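Local coordinates for oxygen-independent coproporphyrinogen III oxidase (Escherichia coli, PDB 1OLT), which catalyses the oxygen-independent oxidative decarboxylation of two propionates of coproporphyrinogen III to vinyl groups during haem biosynthesis, using S-adenosylmethionine and a [4Fe-4S] cluster, at residues A[49-54]-A[316-321]; A[212-217]-A[240-245]. One frame throughout, in Å; residues are numbered along the deposited sequence. Where two conformers were deposited one is given.

Interaction 1 of 2, residues A[49-54]-A[316-321]; sequences PERPLS and QGDTDL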
loop_
_atom_site.group_PDB
_atom_site.type_symbol
_atom_site.label_atom_id
_atom_site.label_comp_id
_atom_site.label_asym_id
_atom_site.label_seq_id
_atom_site.Cartn_x
_atom_site.Cartn_y
_atom_site.Cartn_z
ATOM N N PRO A 49 3.352 16.431 18.774
ATOM C CA PRO A 49 2.353 17.439 18.357
ATOM C C PRO A 49 2.671 18.281 17.082
ATOM O O PRO A 49 1.779 18.912 16.538
ATOM C CB PRO A 49 2.144 18.333 19.631
ATOM C CG PRO A 49 3.184 17.907 20.665
ATOM C CD PRO A 49 3.939 16.714 20.107
ATOM N N GLU A 50 3.918 18.240 16.646
ATOM C CA GLU A 50 4.439 19.032 15.550
ATOM C C GLU A 50 4.212 18.325 14.204
ATOM O O GLU A 50 4.002 18.927 13.150
ATOM C CB GLU A 50 5.959 19.193 15.806
ATOM C CG GLU A 50 6.821 17.924 15.562
ATOM C CD GLU A 50 6.761 16.818 16.657
ATOM O OE1 GLU A 50 6.241 17.081 17.770
ATOM O OE2 GLU A 50 7.293 15.701 16.405
ATOM N N ARG A 51 4.281 17.008 14.286
ATOM C CA ARG A 51 4.460 16.163 13.167
ATOM C C ARG A 51 3.321 16.380 12.129
ATOM O O ARG A 51 2.158 16.594 12.480
ATOM C CB ARG A 51 4.469 14.726 13.631
ATOM C CG ARG A 51 5.086 13.766 12.680
ATOM C CD ARG A 51 5.420 12.400 13.322
ATOM N NE ARG A 51 6.716 12.470 13.973
ATOM C CZ ARG A 51 7.470 11.405 14.274
ATOM N NH1 ARG A 51 7.061 10.158 14.027
ATOM N NH2 ARG A 51 8.651 11.587 14.840
ATOM N N PRO A 52 3.695 16.455 10.880
ATOM C CA PRO A 52 2.692 16.501 9.835
ATOM C C PRO A 52 1.690 15.300 9.977
ATOM O O PRO A 52 2.032 14.228 10.477
ATOM C CB PRO A 52 3.513 16.360 8.560
ATOM C CG PRO A 52 4.936 16.719 8.889
ATOM C CD PRO A 52 5.096 16.523 10.365
ATOM N N LEU A 53 0.466 15.507 9.523
ATOM C CA LEU A 53 -0.573 14.515 9.595
ATOM C C LEU A 53 -0.915 14.057 8.193
ATOM O O LEU A 53 -1.123 14.846 7.298
ATOM C CB LEU A 53 -1.818 15.111 10.312
ATOM C CG LEU A 53 -2.962 14.175 10.700
ATOM C CD1 LEU A 53 -2.554 13.048 11.563
ATOM C CD2 LEU A 53 -4.150 14.954 11.400
ATOM N N SER A 54 -0.997 12.755 8.045
ATOM C CA SER A 54 -1.526 12.059 6.891
ATOM C C SER A 54 -2.858 11.382 7.272
ATOM O O SER A 54 -2.995 10.886 8.370
ATOM C CB SER A 54 -0.486 10.997 6.457
ATOM O OG SER A 54 -1.022 10.255 5.341
ATOM N N GLN A 316 7.007 11.282 1.908
ATOM C CA GLN A 316 6.684 11.902 3.197
ATOM C C GLN A 316 6.894 10.938 4.372
ATOM O O GLN A 316 6.001 10.096 4.700
ATOM C CB GLN A 316 5.227 12.360 3.164
ATOM C CG GLN A 316 4.939 13.337 1.991
ATOM C CD GLN A 316 3.542 14.001 2.077
ATOM O OE1 GLN A 316 2.988 14.200 3.203
ATOM N NE2 GLN A 316 2.982 14.357 0.913
ATOM N N GLY A 317 8.057 11.055 4.999
ATOM C CA GLY A 317 8.357 10.308 6.210
ATOM C C GLY A 317 8.154 11.158 7.448
ATOM O O GLY A 317 8.041 12.387 7.377
ATOM N N ASP A 318 8.169 10.500 8.600
ATOM C CA ASP A 318 7.922 11.149 9.903
ATOM C C ASP A 318 6.596 11.933 9.866
ATOM O O ASP A 318 6.558 13.099 10.237
ATOM C CB ASP A 318 9.097 12.067 10.382
ATOM C CG ASP A 318 10.341 11.266 10.943
ATOM O OD1 ASP A 318 10.259 10.038 11.229
ATOM O OD2 ASP A 318 11.454 11.815 11.108
ATOM N N THR A 319 5.522 11.287 9.397
ATOM C CA THR A 319 4.184 11.790 9.609
ATOM C C THR A 319 3.436 10.870 10.582
ATOM O O THR A 319 3.727 9.693 10.676
ATOM C CB THR A 319 3.366 11.910 8.280
ATOM O OG1 THR A 319 3.090 10.598 7.757
ATOM C CG2 THR A 319 4.192 12.608 7.215
ATOM N N ASP A 320 2.461 11.432 11.301
ATOM C CA ASP A 320 1.514 10.613 11.991
ATOM C C ASP A 320 0.396 10.347 10.975
ATOM O O ASP A 320 -0.004 11.264 10.243
ATOM C CB ASP A 320 0.947 11.329 13.195
ATOM C CG ASP A 320 1.882 11.366 14.364
ATOM O OD1 ASP A 320 2.727 10.476 14.504
ATOM O OD2 ASP A 320 1.825 12.278 15.231
ATOM N N LEU A 321 -0.115 9.119 10.958
ATOM C CA LEU A 321 -1.124 8.687 9.999
ATOM C C LEU A 321 -2.369 8.307 10.779
ATOM O O LEU A 321 -2.323 7.408 11.627
ATOM C CB LEU A 321 -0.633 7.462 9.245
ATOM C CG LEU A 321 -1.730 6.628 8.551
ATOM C CD1 LEU A 321 -1.955 7.307 7.326
ATOM C CD2 LEU A 321 -1.283 5.127 8.334
#
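A parallel beta pairing between the start of strand 53-62, in the radical SAM core, and strand 320-324 sets Leu53 beside Asp320 and Ser54 beside Leu321. Asp320 pairs with 49-54 through both its N and its O: its N donates to Pro52 O (2.9 Å), while its O accepts a nearly straight bond from Ser54 N (2.8 Å, 176° at the hydrogen). Between these rungs Leu53 CA lies 3.4 Å from Asp320 O as a CA-H...O contact, and Leu321 CA repeats the pattern at Ser54 O. Before the strands, Arg51 leans over the incoming loop. Its CG is anti to the backbone N (chi1 -161°), and Arg51 CD lies 3.4 Å from Asp318 O. The chain bends at chi3, which places NE; Asp318 CB lies over the centre of one guanidinium face, 4.2 Å above the plane. Asp318 OD1 stands well out of that plane, 4.2 Å from Arg51 NH2, an attraction of charges without a directed N-H. The Asp320 side chain crosses that of Arg51 at about a right angle, its OD1 3.5 Å from Arg51 CD; its carboxylate is instead held by a salt bridge to Arg103 and by Gly333 N. On the other side of the sheet, Ser54 OG meets Leu321 CD1 at 3.7 Å and is hydrogen-bonded to Gln107. Leu53 packs on Phe100, Val105 and Phe134, and its backbone bonds to His104 and Ser106 continue the sheet into strand 105-112. Strand 329-332 lies against Asp320 and Leu321 through Ile332 and Met331, next to a bound S-adenosylmethionine that touches Leu321.

Interaction 2 of 2, residues A[212-217]-A[240-245]; sequences YGLPKQ and FNYAHL. With SAM (S-adenosylmethionine), chain C.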
loop_
_atom_site.group_PDB
_atom_site.type_symbol
_atom_site.label_atom_id
_atom_site.label_comp_id
_atom_site.label_asym_id
_atom_site.label_seq_id
_atom_site.Cartn_x
_atom_site.Cartn_y
_atom_site.Cartn_z
ATOM N N TYR A 212 -0.067 -10.833 -11.370
ATOM C CA TYR A 212 0.464 -12.022 -12.072
ATOM C C TYR A 212 0.270 -13.254 -11.184
ATOM O O TYR A 212 0.322 -13.173 -9.964
ATOM C CB TYR A 212 1.924 -11.841 -12.548
ATOM C CG TYR A 212 2.979 -11.904 -11.482
ATOM C CD1 TYR A 212 3.288 -10.808 -10.750
ATOM C CD2 TYR A 212 3.656 -13.094 -11.217
ATOM C CE1 TYR A 212 4.234 -10.849 -9.784
ATOM C CE2 TYR A 212 4.646 -13.143 -10.235
ATOM C CZ TYR A 212 4.879 -12.020 -9.507
ATOM O OH TYR A 212 5.827 -12.028 -8.534
ATOM N N GLY A 213 0.001 -14.378 -11.798
ATOM C CA GLY A 213 -0.399 -15.604 -11.074
ATOM C C GLY A 213 -1.902 -15.930 -11.079
ATOM O O GLY A 213 -2.354 -16.833 -10.407
ATOM N N LEU A 214 -2.681 -15.151 -11.817
ATOM C CA LEU A 214 -4.113 -15.386 -11.955
ATOM C C LEU A 214 -4.357 -16.576 -12.857
ATOM O O LEU A 214 -3.497 -16.917 -13.656
ATOM C CB LEU A 214 -4.776 -14.135 -12.528
ATOM C CG LEU A 214 -4.831 -12.897 -11.673
ATOM C CD1 LEU A 214 -5.456 -11.732 -12.382
ATOM C CD2 LEU A 214 -5.575 -13.094 -10.316
ATOM N N PRO A 215 -5.562 -17.197 -12.780
ATOM C CA PRO A 215 -5.881 -18.360 -13.588
ATOM C C PRO A 215 -5.723 -18.114 -15.046
ATOM O O PRO A 215 -6.116 -17.119 -15.587
ATOM C CB PRO A 215 -7.338 -18.682 -13.229
ATOM C CG PRO A 215 -7.847 -17.485 -12.619
ATOM C CD PRO A 215 -6.692 -16.803 -11.901
ATOM N N LYS A 216 -5.111 -19.081 -15.673
ATOM C CA LYS A 216 -4.836 -19.124 -17.110
ATOM C C LYS A 216 -3.782 -18.131 -17.612
ATOM O O LYS A 216 -3.505 -18.119 -18.791
ATOM C CB LYS A 216 -6.125 -19.030 -17.974
ATOM C CG LYS A 216 -7.116 -20.189 -17.748
ATOM C CD LYS A 216 -6.502 -21.508 -18.256
ATOM C CE LYS A 216 -7.571 -22.578 -18.528
ATOM N NZ LYS A 216 -6.919 -23.675 -19.305
ATOM N N GLN A 217 -3.135 -17.357 -16.748
ATOM C CA GLN A 217 -2.015 -16.496 -17.216
ATOM C C GLN A 217 -0.802 -17.336 -17.511
ATOM O O GLN A 217 -0.501 -18.277 -16.763
ATOM C CB GLN A 217 -1.610 -15.481 -16.154
ATOM C CG GLN A 217 -2.630 -14.380 -15.974
ATOM C CD GLN A 217 -2.163 -13.376 -14.913
ATOM O OE1 GLN A 217 -1.394 -13.761 -13.965
ATOM N NE2 GLN A 217 -2.592 -12.134 -15.027
ATOM N N PHE A 240 1.426 -7.107 -8.565
ATOM C CA PHE A 240 1.344 -7.970 -7.388
ATOM C C PHE A 240 1.351 -9.407 -7.765
ATOM O O PHE A 240 0.762 -9.831 -8.772
ATOM C CB PHE A 240 0.036 -7.669 -6.631
ATOM C CG PHE A 240 -0.085 -6.229 -6.222
ATOM C CD1 PHE A 240 0.807 -5.690 -5.305
ATOM C CD2 PHE A 240 -1.069 -5.425 -6.730
ATOM C CE1 PHE A 240 0.704 -4.354 -4.874
ATOM C CE2 PHE A 240 -1.195 -4.067 -6.299
ATOM C CZ PHE A 240 -0.289 -3.539 -5.388
ATOM N N ASN A 241 2.018 -10.176 -6.972
ATOM C CA ASN A 241 1.968 -11.622 -7.072
ATOM C C ASN A 241 0.598 -12.090 -6.473
ATOM O O ASN A 241 0.242 -11.702 -5.365
ATOM C CB ASN A 241 3.114 -12.242 -6.254
ATOM C CG ASN A 241 3.081 -13.767 -6.282
ATOM O OD1 ASN A 241 2.927 -14.365 -7.320
ATOM N ND2 ASN A 241 3.184 -14.361 -5.168
ATOM N N TYR A 242 -0.142 -12.929 -7.183
ATOM C CA TYR A 242 -1.475 -13.327 -6.674
ATOM C C TYR A 242 -1.317 -14.109 -5.383
ATOM O O TYR A 242 -0.700 -15.140 -5.355
ATOM C CB TYR A 242 -2.239 -14.130 -7.735
ATOM C CG TYR A 242 -3.548 -14.689 -7.254
ATOM C CD1 TYR A 242 -4.455 -13.897 -6.569
ATOM C CD2 TYR A 242 -3.841 -16.023 -7.436
ATOM C CE1 TYR A 242 -5.665 -14.437 -6.130
ATOM C CE2 TYR A 242 -4.987 -16.574 -6.954
ATOM C CZ TYR A 242 -5.923 -15.760 -6.328
ATOM O OH TYR A 242 -7.052 -16.343 -5.831
ATOM N N ALA A 243 -1.949 -13.639 -4.322
ATOM C CA ALA A 243 -1.981 -14.394 -3.065
ATOM C C ALA A 243 -3.305 -15.167 -2.978
ATOM O O ALA A 243 -4.397 -14.554 -2.887
ATOM C CB ALA A 243 -1.898 -13.444 -1.891
ATOM N N HIS A 244 -3.198 -16.473 -3.004
ATOM C CA HIS A 244 -4.350 -17.377 -3.136
ATOM C C HIS A 244 -4.534 -18.075 -1.795
ATOM O O HIS A 244 -3.662 -18.821 -1.376
ATOM C CB HIS A 244 -4.063 -18.420 -4.202
ATOM C CG HIS A 244 -5.241 -19.314 -4.524
ATOM N ND1 HIS A 244 -6.429 -18.833 -5.024
ATOM C CD2 HIS A 244 -5.375 -20.659 -4.457
ATOM C CE1 HIS A 244 -7.255 -19.845 -5.218
ATOM N NE2 HIS A 244 -6.639 -20.963 -4.875
ATOM N N LEU A 245 -5.608 -17.799 -1.091
ATOM C CA LEU A 245 -5.834 -18.435 0.205
ATOM C C LEU A 245 -7.343 -18.591 0.360
ATOM O O LEU A 245 -7.945 -17.809 1.108
ATOM C CB LEU A 245 -5.222 -17.578 1.364
ATOM C CG LEU A 245 -5.107 -18.316 2.725
ATOM C CD1 LEU A 245 -4.384 -19.587 2.618
ATOM C CD2 LEU A 245 -4.434 -17.385 3.771
HETATM N N SAM C . -11.359 -1.362 -5.935
HETATM C CA SAM C . -10.537 -0.793 -6.993
HETATM C C SAM C . -10.237 -1.759 -8.146
HETATM O O SAM C . -10.367 -3.017 -7.950
HETATM O OXT SAM C . -9.959 -1.224 -9.200
HETATM C CB SAM C . -9.207 -0.385 -6.329
HETATM C CG SAM C . -8.068 -1.357 -6.177
HETATM S SD SAM C . -8.294 -2.646 -4.979
HETATM C CE SAM C . -8.723 -1.795 -3.455
HETATM C "C5'" SAM C . -6.528 -2.928 -4.415
HETATM C "C4'" SAM C . -5.601 -3.891 -5.237
HETATM O "O4'" SAM C . -5.243 -5.081 -4.545
HETATM C "C3'" SAM C . -6.244 -4.425 -6.495
HETATM O "O3'" SAM C . -6.350 -3.458 -7.547
HETATM C "C2'" SAM C . -5.411 -5.672 -6.817
HETATM O "O2'" SAM C . -4.364 -5.364 -7.736
HETATM C "C1'" SAM C . -4.797 -6.033 -5.487
HETATM N N9 SAM C . -5.186 -7.340 -4.997
HETATM C C8 SAM C . -6.408 -7.636 -4.450
HETATM N N7 SAM C . -6.418 -8.913 -4.079
HETATM C C5 SAM C . -5.185 -9.437 -4.370
HETATM C C6 SAM C . -4.622 -10.714 -4.198
HETATM N N6 SAM C . -5.281 -11.729 -3.639
HETATM N N1 SAM C . -3.334 -10.907 -4.611
HETATM C C2 SAM C . -2.615 -9.859 -5.196
HETATM N N3 SAM C . -3.148 -8.625 -5.357
HETATM C C4 SAM C . -4.422 -8.434 -4.955
#
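The Tyr212 ring carries Asn241 CA over one face, 3.6 Å above the plane and offset toward the rim, a CH-pi contact; Asn241 CB lies next to Tyr212 CZ and OH, 3.6 Å from OH. Chi1 of 74° puts Tyr212 CG between the backbone N and the carbonyl carbon, and the side chain also packs on Ile269 and Leu270 of helix 263-279. The Tyr242 ring is sandwiched: Leu214 CD2 lies over one face, 4.2 Å from the centroid, and His244 N over the centre of the opposite face. S-adenosylmethionine O2' lies at the edge of the Phe240 ring, near its plane. The Tyr242 OH lies in the plane of the His244 ring at its edge, sharing a 2.7 Å hydrogen bond with His244 ND1 that fixes the ring's far end. An alanine in place of Tyr212 would probably leave the Asn241 backbone without its aromatic cover and open a gap toward Ile269 and Leu270. Tyr212 N bonds to Phe240 O (2.9 Å) and Tyr242 N to Tyr212 O (2.8 Å), a short parallel pairing. Beyond it, Gln217 N closes the type II turn Leu214-Gln217 onto Leu214 O, and Gln217 OE1 accepts from Leu214 N. Just past strand 236-241, Ala243 N donates to adenine N1 (3.1 Å, 176°) and Ala243 O accepts from N6. Such main-chain reading of adenine beyond a parallel strand belongs to the radical SAM barrel's cofactor site.

In the fold
Both contacts reach one curved, largely parallel sheet, most of whose strands form the radical SAM core, but lie far apart on it, on opposite sides of the chain's centre. Their centres are 35 Å apart and their nearest atoms about 16 Å. Interaction 1 ties the first core strand to strand 320-324, which comes later in the chain; interaction 2, nested in sequence inside the loop so closed, pairs strands 207-212 and 236-241. Each touches a different S-adenosylmethionine: the side chain of Leu321 lies about 4 Å from one, near Tyr56, whereas the loop after strand 236-241 holds the adenine of the other, with Phe240's side chain about 9 Å from the iron-sulphur cluster.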